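Local coordinates for protein alpha-1,2-mannosyltransferase (Ktr4), putative (Neosartorya fumigata, PDB 7BOP) that is a putative alpha-1,2-mannosyltransferase of the GT-A clan that binds a manganese ion and guanosine-5'-diphosphate in one pocket, at residues P195-F200 with Y341-Y346; T221-D226 with C277-N282; D40-P45 with W335-G340. All coordinates share one frame; numbering follows the deposited sequence.

Contact 1: residues P195-F200 with Y341-Y346. With MN (manganese (II) ion), chain G; GDP (guanosine-5'-diphosphate), chain H.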
loop_
_atom_site.group_PDB
_atom_site.type_symbol
_atom_site.label_atom_id
_atom_site.label_comp_id
_atom_site.label_asym_id
_atom_site.label_seq_id
_atom_site.Cartn_x
_atom_site.Cartn_y
_atom_site.Cartn_z
ATOM N N PRO A 195 -2.128 0.461 11.954
ATOM C CA PRO A 195 -2.224 -0.255 13.225
ATOM C C PRO A 195 -2.666 -1.713 13.044
ATOM O O PRO A 195 -3.281 -2.048 12.042
ATOM C CB PRO A 195 -3.281 0.540 13.999
ATOM C CG PRO A 195 -4.092 1.213 12.960
ATOM C CD PRO A 195 -3.164 1.502 11.822
ATOM N N LYS A 196 -2.300 -2.557 14.006
ATOM C CA LYS A 196 -2.691 -3.954 14.066
ATOM C C LYS A 196 -2.038 -4.823 12.983
ATOM O O LYS A 196 -2.597 -5.844 12.595
ATOM C CB LYS A 196 -4.217 -4.094 14.024
ATOM C CG LYS A 196 -4.741 -5.308 14.785
ATOM C CD LYS A 196 -6.263 -5.336 14.761
ATOM C CE LYS A 196 -6.823 -6.690 15.163
ATOM N NZ LYS A 196 -6.763 -6.909 16.632
ATOM N N VAL A 197 -0.868 -4.426 12.498
ATOM C CA VAL A 197 -0.118 -5.259 11.556
ATOM C C VAL A 197 1.090 -5.830 12.266
ATOM O O VAL A 197 1.550 -5.277 13.276
ATOM C CB VAL A 197 0.302 -4.496 10.278
ATOM C CG1 VAL A 197 -0.913 -3.876 9.615
ATOM C CG2 VAL A 197 1.364 -3.452 10.561
ATOM N N GLN A 198 1.607 -6.933 11.739
ATOM C CA GLN A 198 2.811 -7.551 12.287
ATOM C C GLN A 198 3.962 -7.528 11.293
ATOM O O GLN A 198 3.764 -7.649 10.080
ATOM C CB GLN A 198 2.548 -8.997 12.703
ATOM C CG GLN A 198 1.302 -9.218 13.547
ATOM C CD GLN A 198 1.201 -10.658 14.013
ATOM O OE1 GLN A 198 1.907 -11.062 14.925
ATOM N NE2 GLN A 198 0.354 -11.448 13.361
ATOM N N PHE A 199 5.169 -7.407 11.828
ATOM C CA PHE A 199 6.407 -7.615 11.069
ATOM C C PHE A 199 7.161 -8.754 11.724
ATOM O O PHE A 199 7.368 -8.748 12.946
ATOM C CB PHE A 199 7.261 -6.350 11.022
ATOM C CG PHE A 199 6.603 -5.212 10.318
ATOM C CD1 PHE A 199 6.711 -5.076 8.934
ATOM C CD2 PHE A 199 5.845 -4.285 11.020
ATOM C CE1 PHE A 199 6.085 -4.030 8.269
ATOM C CE2 PHE A 199 5.217 -3.238 10.359
ATOM C CZ PHE A 199 5.345 -3.106 8.980
ATOM N N PHE A 200 7.568 -9.729 10.915
ATOM C CA PHE A 200 8.102 -10.993 11.406
ATOM C C PHE A 200 9.608 -11.179 11.269
ATOM O O PHE A 200 10.142 -12.077 11.907
ATOM C CB PHE A 200 7.426 -12.161 10.683
ATOM C CG PHE A 200 5.932 -12.221 10.865
ATOM C CD1 PHE A 200 5.375 -12.464 12.117
ATOM C CD2 PHE A 200 5.071 -12.050 9.770
ATOM C CE1 PHE A 200 3.995 -12.532 12.275
ATOM C CE2 PHE A 200 3.699 -12.129 9.923
ATOM C CZ PHE A 200 3.156 -12.368 11.177
ATOM N N TYR A 341 5.347 -9.958 6.825
ATOM C CA TYR A 341 4.252 -9.020 7.047
ATOM C C TYR A 341 2.904 -9.705 7.183
ATOM O O TYR A 341 2.655 -10.711 6.525
ATOM C CB TYR A 341 4.215 -8.007 5.894
ATOM C CG TYR A 341 3.157 -6.933 6.045
ATOM C CD1 TYR A 341 3.347 -5.848 6.902
ATOM C CD2 TYR A 341 1.958 -7.012 5.351
ATOM C CE1 TYR A 341 2.377 -4.870 7.039
ATOM C CE2 TYR A 341 0.982 -6.041 5.492
ATOM C CZ TYR A 341 1.199 -4.966 6.333
ATOM O OH TYR A 341 0.227 -4.004 6.461
ATOM N N ASN A 342 2.050 -9.144 8.038
ATOM C CA ASN A 342 0.662 -9.586 8.192
ATOM C C ASN A 342 -0.233 -8.400 8.527
ATOM O O ASN A 342 0.050 -7.659 9.470
ATOM C CB ASN A 342 0.556 -10.678 9.277
ATOM C CG ASN A 342 -0.869 -10.893 9.803
ATOM O OD1 ASN A 342 -1.110 -10.745 10.996
ATOM N ND2 ASN A 342 -1.806 -11.262 8.927
ATOM N N HIS A 343 -1.273 -8.213 7.721
ATOM C CA HIS A 343 -2.481 -7.442 8.081
ATOM C C HIS A 343 -3.581 -8.482 7.928
ATOM O O HIS A 343 -3.638 -9.157 6.899
ATOM C CB HIS A 343 -2.693 -6.249 7.110
ATOM C CG HIS A 343 -3.882 -5.359 7.421
ATOM N ND1 HIS A 343 -5.191 -5.773 7.280
ATOM C CD2 HIS A 343 -3.951 -4.047 7.779
ATOM C CE1 HIS A 343 -6.009 -4.774 7.584
ATOM N NE2 HIS A 343 -5.286 -3.705 7.882
ATOM N N ILE A 344 -4.455 -8.614 8.923
ATOM C CA ILE A 344 -5.473 -9.682 8.919
ATOM C C ILE A 344 -6.246 -9.627 7.586
ATOM O O ILE A 344 -6.614 -8.538 7.173
ATOM C CB ILE A 344 -6.451 -9.532 10.123
ATOM C CG1 ILE A 344 -5.720 -9.824 11.441
ATOM C CG2 ILE A 344 -7.657 -10.469 9.994
ATOM C CD1 ILE A 344 -6.388 -9.238 12.670
ATOM N N PRO A 345 -6.473 -10.736 6.878
ATOM C CA PRO A 345 -6.101 -12.100 7.228
ATOM C C PRO A 345 -4.944 -12.660 6.376
ATOM O O PRO A 345 -4.813 -13.881 6.272
ATOM C CB PRO A 345 -7.398 -12.850 6.904
ATOM C CG PRO A 345 -7.859 -12.179 5.642
ATOM C CD PRO A 345 -7.455 -10.732 5.774
ATOM N N TYR A 346 -4.111 -11.797 5.782
ATOM C CA TYR A 346 -3.114 -12.250 4.799
ATOM C C TYR A 346 -1.669 -12.010 5.225
ATOM O O TYR A 346 -1.379 -11.163 6.096
ATOM C CB TYR A 346 -3.365 -11.620 3.420
ATOM C CG TYR A 346 -4.751 -11.863 2.889
ATOM C CD1 TYR A 346 -5.205 -13.163 2.626
ATOM C CD2 TYR A 346 -5.619 -10.801 2.647
ATOM C CE1 TYR A 346 -6.487 -13.381 2.142
ATOM C CE2 TYR A 346 -6.894 -11.010 2.145
ATOM C CZ TYR A 346 -7.324 -12.299 1.905
ATOM O OH TYR A 346 -8.589 -12.495 1.429
HETATM MN MN MN G . -6.260 -1.824 8.193
HETATM P PB GDP H . -8.817 -1.569 6.259
HETATM O O1B GDP H . -9.760 -2.448 7.030
HETATM O O2B GDP H . -7.330 -1.810 6.571
HETATM O O3B GDP H . -9.105 -1.435 4.776
HETATM O O3A GDP H . -9.202 -0.109 6.862
HETATM P PA GDP H . -8.612 0.544 8.225
HETATM O O1A GDP H . -9.742 0.824 9.187
HETATM O O2A GDP H . -7.372 -0.270 8.659
HETATM O "O5'" GDP H . -8.195 1.963 7.591
HETATM C "C5'" GDP H . -7.038 2.092 6.764
HETATM C "C4'" GDP H . -6.040 3.053 7.406
HETATM O "O4'" GDP H . -6.635 4.351 7.503
HETATM C "C3'" GDP H . -5.649 2.695 8.833
HETATM O "O3'" GDP H . -4.304 3.157 9.038
HETATM C "C2'" GDP H . -6.647 3.443 9.702
HETATM O "O2'" GDP H . -6.111 3.758 10.988
HETATM C "C1'" GDP H . -6.904 4.692 8.866
HETATM N N9 GDP H . -8.259 5.296 8.903
HETATM C C8 GDP H . -9.423 4.830 8.369
HETATM N N7 GDP H . -10.423 5.720 8.575
HETATM C C5 GDP H . -9.904 6.774 9.236
HETATM C C6 GDP H . -10.397 8.063 9.768
HETATM O O6 GDP H . -11.595 8.354 9.629
HETATM N N1 GDP H . -9.528 8.889 10.389
HETATM C C2 GDP H . -8.214 8.574 10.531
HETATM N N2 GDP H . -7.369 9.425 11.166
HETATM N N3 GDP H . -7.702 7.404 10.076
HETATM C C4 GDP H . -8.480 6.496 9.434
HETATM O O HOH W 1 -5.455 -1.627 10.413
HETATM O O HOH W 2 -4.473 -6.716 10.909
HETATM O O HOH W 3 -2.170 -8.642 12.771
HETATM O O HOH W 4 -7.877 -3.072 9.334
#

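Contact 2: residues T221-D226 with C277-N282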
loop_
_atom_site.group_PDB
_atom_site.type_symbol
_atom_site.label_atom_id
_atom_site.label_comp_id
_atom_site.label_asym_id
_atom_site.label_seq_id
_atom_site.Cartn_x
_atom_site.Cartn_y
_atom_site.Cartn_z
ATOM N N THR A 221 4.340 -5.945 -0.430
ATOM C CA THR A 221 4.505 -7.311 0.095
ATOM C C THR A 221 3.419 -8.293 -0.341
ATOM O O THR A 221 3.713 -9.468 -0.489
ATOM C CB THR A 221 4.541 -7.328 1.636
ATOM O OG1 THR A 221 3.430 -6.584 2.131
ATOM C CG2 THR A 221 5.835 -6.707 2.148
ATOM N N ILE A 222 2.186 -7.817 -0.521
ATOM C CA ILE A 222 1.012 -8.670 -0.788
ATOM C C ILE A 222 0.264 -8.131 -2.017
ATOM O O ILE A 222 0.232 -6.926 -2.250
ATOM C CB ILE A 222 0.123 -8.763 0.483
ATOM C CG1 ILE A 222 0.896 -9.497 1.592
ATOM C CG2 ILE A 222 -1.208 -9.472 0.215
ATOM C CD1 ILE A 222 0.201 -9.563 2.951
ATOM N N ASN A 223 -0.295 -9.036 -2.822
ATOM C CA ASN A 223 -0.948 -8.684 -4.089
ATOM C C ASN A 223 -2.258 -9.473 -4.147
ATOM O O ASN A 223 -2.232 -10.702 -4.175
ATOM C CB ASN A 223 -0.028 -9.039 -5.260
ATOM C CG ASN A 223 -0.433 -8.376 -6.573
ATOM O OD1 ASN A 223 -1.555 -8.543 -7.063
ATOM N ND2 ASN A 223 0.494 -7.621 -7.157
ATOM N N LEU A 224 -3.386 -8.766 -4.143
ATOM C CA LEU A 224 -4.709 -9.368 -3.949
ATOM C C LEU A 224 -5.701 -8.990 -5.031
ATOM O O LEU A 224 -5.586 -7.941 -5.658
ATOM C CB LEU A 224 -5.329 -8.872 -2.634
ATOM C CG LEU A 224 -4.615 -9.074 -1.301
ATOM C CD1 LEU A 224 -5.481 -8.524 -0.185
ATOM C CD2 LEU A 224 -4.341 -10.536 -1.041
ATOM N N PHE A 225 -6.723 -9.832 -5.189
ATOM C CA PHE A 225 -7.963 -9.440 -5.859
ATOM C C PHE A 225 -8.769 -8.492 -4.954
ATOM O O PHE A 225 -8.652 -8.529 -3.722
ATOM C CB PHE A 225 -8.800 -10.685 -6.213
ATOM C CG PHE A 225 -8.204 -11.504 -7.314
ATOM C CD1 PHE A 225 -8.503 -11.224 -8.637
ATOM C CD2 PHE A 225 -7.315 -12.529 -7.039
ATOM C CE1 PHE A 225 -7.943 -11.966 -9.671
ATOM C CE2 PHE A 225 -6.742 -13.271 -8.065
ATOM C CZ PHE A 225 -7.056 -12.992 -9.382
ATOM N N ASP A 226 -9.560 -7.626 -5.571
ATOM C CA ASP A 226 -10.483 -6.753 -4.848
ATOM C C ASP A 226 -11.917 -7.203 -5.086
ATOM O O ASP A 226 -12.185 -8.083 -5.910
ATOM C CB ASP A 226 -10.319 -5.292 -5.279
ATOM C CG ASP A 226 -10.536 -4.301 -4.129
ATOM O OD1 ASP A 226 -11.222 -4.644 -3.141
ATOM O OD2 ASP A 226 -10.016 -3.174 -4.223
ATOM N N CYS A 277 -6.871 -6.725 -9.357
ATOM C CA CYS A 277 -5.658 -7.013 -8.619
ATOM C C CYS A 277 -4.938 -5.723 -8.245
ATOM O O CYS A 277 -4.919 -4.747 -9.005
ATOM C CB CYS A 277 -4.731 -7.932 -9.401
ATOM S SG CYS A 277 -5.458 -9.568 -9.602
ATOM N N HIS A 278 -4.372 -5.729 -7.047
ATOM C CA HIS A 278 -3.768 -4.543 -6.504
ATOM C C HIS A 278 -2.712 -4.918 -5.499
ATOM O O HIS A 278 -2.773 -5.976 -4.856
ATOM C CB HIS A 278 -4.842 -3.660 -5.852
ATOM C CG HIS A 278 -5.606 -4.331 -4.749
ATOM N ND1 HIS A 278 -6.727 -5.101 -4.981
ATOM C CD2 HIS A 278 -5.422 -4.332 -3.406
ATOM C CE1 HIS A 278 -7.195 -5.548 -3.829
ATOM N NE2 HIS A 278 -6.425 -5.092 -2.859
ATOM N N PHE A 279 -1.743 -4.025 -5.370
ATOM C CA PHE A 279 -0.763 -4.087 -4.300
ATOM C C PHE A 279 -1.527 -3.728 -3.039
ATOM O O PHE A 279 -2.330 -2.794 -3.045
ATOM C CB PHE A 279 0.345 -3.072 -4.553
ATOM C CG PHE A 279 1.001 -3.222 -5.900
ATOM C CD1 PHE A 279 1.701 -4.378 -6.222
ATOM C CD2 PHE A 279 0.926 -2.203 -6.840
ATOM C CE1 PHE A 279 2.309 -4.518 -7.457
ATOM C CE2 PHE A 279 1.530 -2.334 -8.075
ATOM C CZ PHE A 279 2.229 -3.487 -8.384
ATOM N N TRP A 280 -1.319 -4.479 -1.966
ATOM C CA TRP A 280 -2.159 -4.313 -0.793
ATOM C C TRP A 280 -1.616 -3.160 0.049
ATOM O O TRP A 280 -0.712 -3.334 0.865
ATOM C CB TRP A 280 -2.275 -5.612 0.009
ATOM C CG TRP A 280 -3.517 -5.694 0.835
ATOM C CD1 TRP A 280 -4.714 -5.075 0.591
ATOM C CD2 TRP A 280 -3.712 -6.476 2.013
ATOM N NE1 TRP A 280 -5.626 -5.402 1.545
ATOM C CE2 TRP A 280 -5.049 -6.269 2.434
ATOM C CE3 TRP A 280 -2.891 -7.312 2.765
ATOM C CZ2 TRP A 280 -5.582 -6.873 3.575
ATOM C CZ3 TRP A 280 -3.423 -7.925 3.901
ATOM C CH2 TRP A 280 -4.754 -7.696 4.294
ATOM N N SER A 281 -2.217 -1.994 -0.166
ATOM C CA SER A 281 -1.636 -0.702 0.206
ATOM C C SER A 281 -1.513 -0.387 1.699
ATOM O O SER A 281 -0.901 0.628 2.048
ATOM C CB SER A 281 -2.423 0.416 -0.465
ATOM O OG SER A 281 -3.719 0.499 0.097
ATOM N N ASN A 282 -2.103 -1.195 2.578
ATOM C CA ASN A 282 -1.825 -1.028 4.015
ATOM C C ASN A 282 -0.311 -1.050 4.319
ATOM O O ASN A 282 0.142 -0.396 5.259
ATOM C CB ASN A 282 -2.587 -2.029 4.884
ATOM C CG ASN A 282 -2.454 -3.454 4.403
ATOM O OD1 ASN A 282 -1.397 -4.073 4.498
ATOM N ND2 ASN A 282 -3.550 -3.987 3.897
HETATM O O HOH W 5 1.642 -4.817 -0.039
HETATM O O HOH W 6 0.356 -5.764 2.444
#

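Contact 3: residues D40-P45 with W335-G340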
loop_
_atom_site.group_PDB
_atom_site.type_symbol
_atom_site.label_atom_id
_atom_site.label_comp_id
_atom_site.label_asym_id
_atom_site.label_seq_id
_atom_site.Cartn_x
_atom_site.Cartn_y
_atom_site.Cartn_z
ATOM N N ASP A 40 11.218 -20.752 -1.064
ATOM C CA ASP A 40 12.651 -20.764 -1.413
ATOM C C ASP A 40 13.442 -19.996 -0.369
ATOM O O ASP A 40 12.910 -19.056 0.221
ATOM C CB ASP A 40 12.919 -20.130 -2.785
ATOM C CG ASP A 40 12.202 -20.851 -3.923
ATOM O OD1 ASP A 40 11.948 -22.059 -3.799
ATOM O OD2 ASP A 40 11.872 -20.197 -4.931
ATOM N N PRO A 41 14.714 -20.388 -0.136
ATOM C CA PRO A 41 15.571 -19.623 0.784
ATOM C C PRO A 41 15.573 -18.153 0.362
ATOM O O PRO A 41 15.849 -17.842 -0.788
ATOM C CB PRO A 41 16.958 -20.281 0.612
ATOM C CG PRO A 41 16.670 -21.648 0.097
ATOM C CD PRO A 41 15.434 -21.523 -0.747
ATOM N N THR A 42 15.169 -17.277 1.267
ATOM C CA THR A 42 14.901 -15.892 0.943
ATOM C C THR A 42 15.948 -15.059 1.660
ATOM O O THR A 42 16.076 -15.136 2.882
ATOM C CB THR A 42 13.468 -15.491 1.360
ATOM O OG1 THR A 42 12.522 -16.344 0.693
ATOM C CG2 THR A 42 13.163 -14.030 0.974
ATOM N N GLY A 43 16.716 -14.302 0.884
ATOM C CA GLY A 43 17.779 -13.462 1.412
ATOM C C GLY A 43 17.580 -12.017 1.015
ATOM O O GLY A 43 16.471 -11.589 0.680
ATOM N N GLU A 44 18.678 -11.276 1.037
ATOM C CA GLU A 44 18.654 -9.842 0.782
ATOM C C GLU A 44 18.750 -9.571 -0.699
ATOM O O GLU A 44 19.232 -10.407 -1.444
ATOM C CB GLU A 44 19.827 -9.167 1.492
ATOM C CG GLU A 44 19.727 -9.295 2.993
ATOM C CD GLU A 44 20.935 -8.749 3.726
ATOM O OE1 GLU A 44 22.073 -8.934 3.255
ATOM O OE2 GLU A 44 20.734 -8.143 4.794
ATOM N N PRO A 45 18.313 -8.382 -1.133
ATOM C CA PRO A 45 18.518 -8.038 -2.540
ATOM C C PRO A 45 19.999 -7.906 -2.896
ATOM O O PRO A 45 20.846 -7.799 -2.008
ATOM C CB PRO A 45 17.796 -6.698 -2.696
ATOM C CG PRO A 45 17.545 -6.191 -1.320
ATOM C CD PRO A 45 17.540 -7.363 -0.401
ATOM N N TRP A 335 8.931 -6.226 -5.264
ATOM C CA TRP A 335 8.325 -7.092 -4.240
ATOM C C TRP A 335 9.308 -7.253 -3.083
ATOM O O TRP A 335 10.349 -7.894 -3.232
ATOM C CB TRP A 335 7.999 -8.459 -4.829
ATOM C CG TRP A 335 7.389 -9.427 -3.862
ATOM C CD1 TRP A 335 6.523 -9.146 -2.857
ATOM C CD2 TRP A 335 7.571 -10.842 -3.848
ATOM N NE1 TRP A 335 6.169 -10.294 -2.195
ATOM C CE2 TRP A 335 6.789 -11.354 -2.790
ATOM C CE3 TRP A 335 8.320 -11.733 -4.630
ATOM C CZ2 TRP A 335 6.748 -12.710 -2.481
ATOM C CZ3 TRP A 335 8.279 -13.083 -4.320
ATOM C CH2 TRP A 335 7.500 -13.559 -3.255
ATOM N N PHE A 336 8.963 -6.688 -1.932
ATOM C CA PHE A 336 9.767 -6.825 -0.713
ATOM C C PHE A 336 9.468 -8.177 -0.077
ATOM O O PHE A 336 8.901 -8.259 1.005
ATOM C CB PHE A 336 9.482 -5.679 0.278
ATOM C CG PHE A 336 10.308 -4.459 0.041
ATOM C CD1 PHE A 336 11.655 -4.448 0.385
ATOM C CD2 PHE A 336 9.758 -3.331 -0.534
ATOM C CE1 PHE A 336 12.431 -3.308 0.176
ATOM C CE2 PHE A 336 10.533 -2.199 -0.754
ATOM C CZ PHE A 336 11.863 -2.192 -0.400
ATOM N N ARG A 337 9.896 -9.236 -0.751
ATOM C CA ARG A 337 9.652 -10.600 -0.300
ATOM C C ARG A 337 10.280 -10.886 1.060
ATOM O O ARG A 337 9.749 -11.689 1.817
ATOM C CB ARG A 337 10.157 -11.616 -1.325
ATOM C CG ARG A 337 11.667 -11.648 -1.549
ATOM C CD ARG A 337 11.989 -11.902 -3.014
ATOM N NE ARG A 337 11.938 -13.296 -3.340
ATOM C CZ ARG A 337 11.799 -13.823 -4.561
ATOM N NH1 ARG A 337 11.653 -13.101 -5.678
ATOM N NH2 ARG A 337 11.792 -15.135 -4.640
ATOM N N ASP A 338 11.376 -10.193 1.367
ATOM C CA ASP A 338 12.104 -10.365 2.628
ATOM C C ASP A 338 11.529 -9.631 3.836
ATOM O O ASP A 338 12.029 -9.823 4.951
ATOM C CB ASP A 338 13.588 -9.989 2.450
ATOM C CG ASP A 338 13.796 -8.566 1.917
ATOM O OD1 ASP A 338 12.990 -8.101 1.078
ATOM O OD2 ASP A 338 14.787 -7.924 2.311
ATOM N N ILE A 339 10.501 -8.799 3.644
ATOM C CA ILE A 339 9.801 -8.162 4.765
ATOM C C ILE A 339 8.597 -9.023 5.129
ATOM O O ILE A 339 7.571 -8.997 4.448
ATOM C CB ILE A 339 9.376 -6.716 4.459
ATOM C CG1 ILE A 339 10.611 -5.877 4.114
ATOM C CG2 ILE A 339 8.635 -6.121 5.654
ATOM C CD1 ILE A 339 10.307 -4.446 3.709
ATOM N N GLY A 340 8.749 -9.796 6.202
ATOM C CA GLY A 340 7.677 -10.608 6.737
ATOM C C GLY A 340 6.578 -9.711 7.263
ATOM O O GLY A 340 6.844 -8.804 8.058
HETATM O O HOH W 7 11.811 -16.141 -1.898
#

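Contact 1: residues P195-F200 with Y341-Y346
Phe199 meets the Tyr341 ring at its edge, with CZ and CE1 near the plane of the tyrosine. The two side chains lie side by side, with their ring planes 58° apart, and Phe199 CE1 comes to 3.6 Å from Tyr341 CD1. Phe200 CE2 lies 3.5 Å from Asn342 CB. Val197 CG1 packs 3.4 Å from Tyr341 OH, a hydroxyl that is hydrogen-bonded to Asn282. The same Val197 methyl touches His343 CD2, and a water lies over one face of that imidazole. His343 NE2 binds the manganese ion at 2.1 Å, and ND1 donates to Ile344 O, so the ring's rotation is fixed. Glu194, both phosphates of guanosine-5'-diphosphate and two waters complete the metal site. One of these waters also donates to Pro195 O.

The backbones form an antiparallel pair in a small three-stranded sheet, with strand 341-343 in the middle. Gln198 N donates to Asn342 O at 2.8 Å, and Asn342 N returns a bond to Gln198 O at 3.1 Å. Gln198 NE2 adds a nearly straight bond of 2.9 Å to Asn342 OD1, which also accepts a hydrogen bond from a water. With Asn342 CG anti to its backbone N (chi1 162°), ND2 donates to Tyr346 O at 2.9 Å, from above that carbonyl plane. The turn into strand 346-348 holds a cis peptide before Pro345, and Tyr346 N closes it on His343 O.

Contact 2: residues T221-D226 with C277-N282
Leu224 and His278 form an antiparallel hydrogen-bonded pair, with N-H...O bonds of 2.9 Å from Leu224 N to His278 O and from His278 N to Leu224 O, and Trp280 N extends the pattern to Ile222 O. On one side of the strand pair, the Trp280 indole takes Leu224 CD1 over its five-membered ring. This is a CH-pi contact, 3.4 Å from CD1 to the ring centroid and 4° off the normal. Asn282 ND2 lies over the opposite face. Ile222 CG2 packs against Trp280 CE3 at 3.7 Å. His278 CG sits between its own N and carbonyl carbon (chi1 59°), which folds the imidazole back over Leu224 O. Its ND1 is hydrogen-bonded to Thr276 O, and Asp226 CB packs 3.5 Å from His278 CE1. At the loop end, Cys277 SG lies over the Phe225 ring, 3.7 Å from its centroid. This is a sulfur-aromatic contact made by a sulfur in the disulfide with Cys375. On the other side of the pair, Asn223 ND2 approaches Phe279 CD1 at 3.6 Å. Helix 316-327 packs against His278 and Asp226, strand 346-348 touches Ile222 and Leu224, and strand 218-224 continues the mixed sheet of this GT-A-clan protein to strands 284-287 and 333-335.

Contact 3: residues D40-P45 with W335-G340
Thr42 OG1 is gripped twice where Thr42 packs on Arg337. It donates to Asp40 O at 2.8 Å and accepts a hydrogen bond from a water 2.7 Å from OG1. The same water accepts from Arg337 NH2 at 2.9 Å and so bridges the two segments. It lies in the plane of the guanidinium, at its edge. The methyl branch of Thr42 is anti to the backbone N, and CG2 rests 3.8 Å from Arg337 CG. Arg337 CB lies above the centre of the Trp335 indole. Bends at chi2 and chi3 then bring one face of the guanidinium over CZ3 of the indole.

Residues 336-340 connect strand 333-335 of the main sheet to strand 341-343 of the small antiparallel sheet. An inverse gamma turn centred on Phe336 runs into a type I turn from Phe336 to Ile339. Asn348 ND2 is hydrogen-bonded to the carbonyls of Arg337 and Ile339. Asp338 stands on the turn and faces the loop 40-45. Its CB lies 3.7 Å from Gly43 O, and its OD2 lies 3.9 Å from Pro45 CD. That carboxylate oxygen is also hydrogen-bonded to Tyr205.

Along the chain the segments run 40-45, 195-200, 221-226, 277-282, 335-340 and 341-346. Contacts 1 and 3 therefore alternate, while both segments of contact 2 fall between those of each. The centres of contacts 1 and 2 lie about 13 Å apart, those of 1 and 3 about 16 Å, and those of 2 and 3 about 17 Å. Contact 2 belongs to the main mixed sheet and contact 1 to the small three-stranded sheet. Residues 335-340 run directly into 341-346 and join the two. Contact 1 reaches the manganese ion and guanosine-5'-diphosphate, contact 2 is buried beside that site, and contact 3 lies at the surface and joins the early loop 40-45 to the turn after strand 333-335.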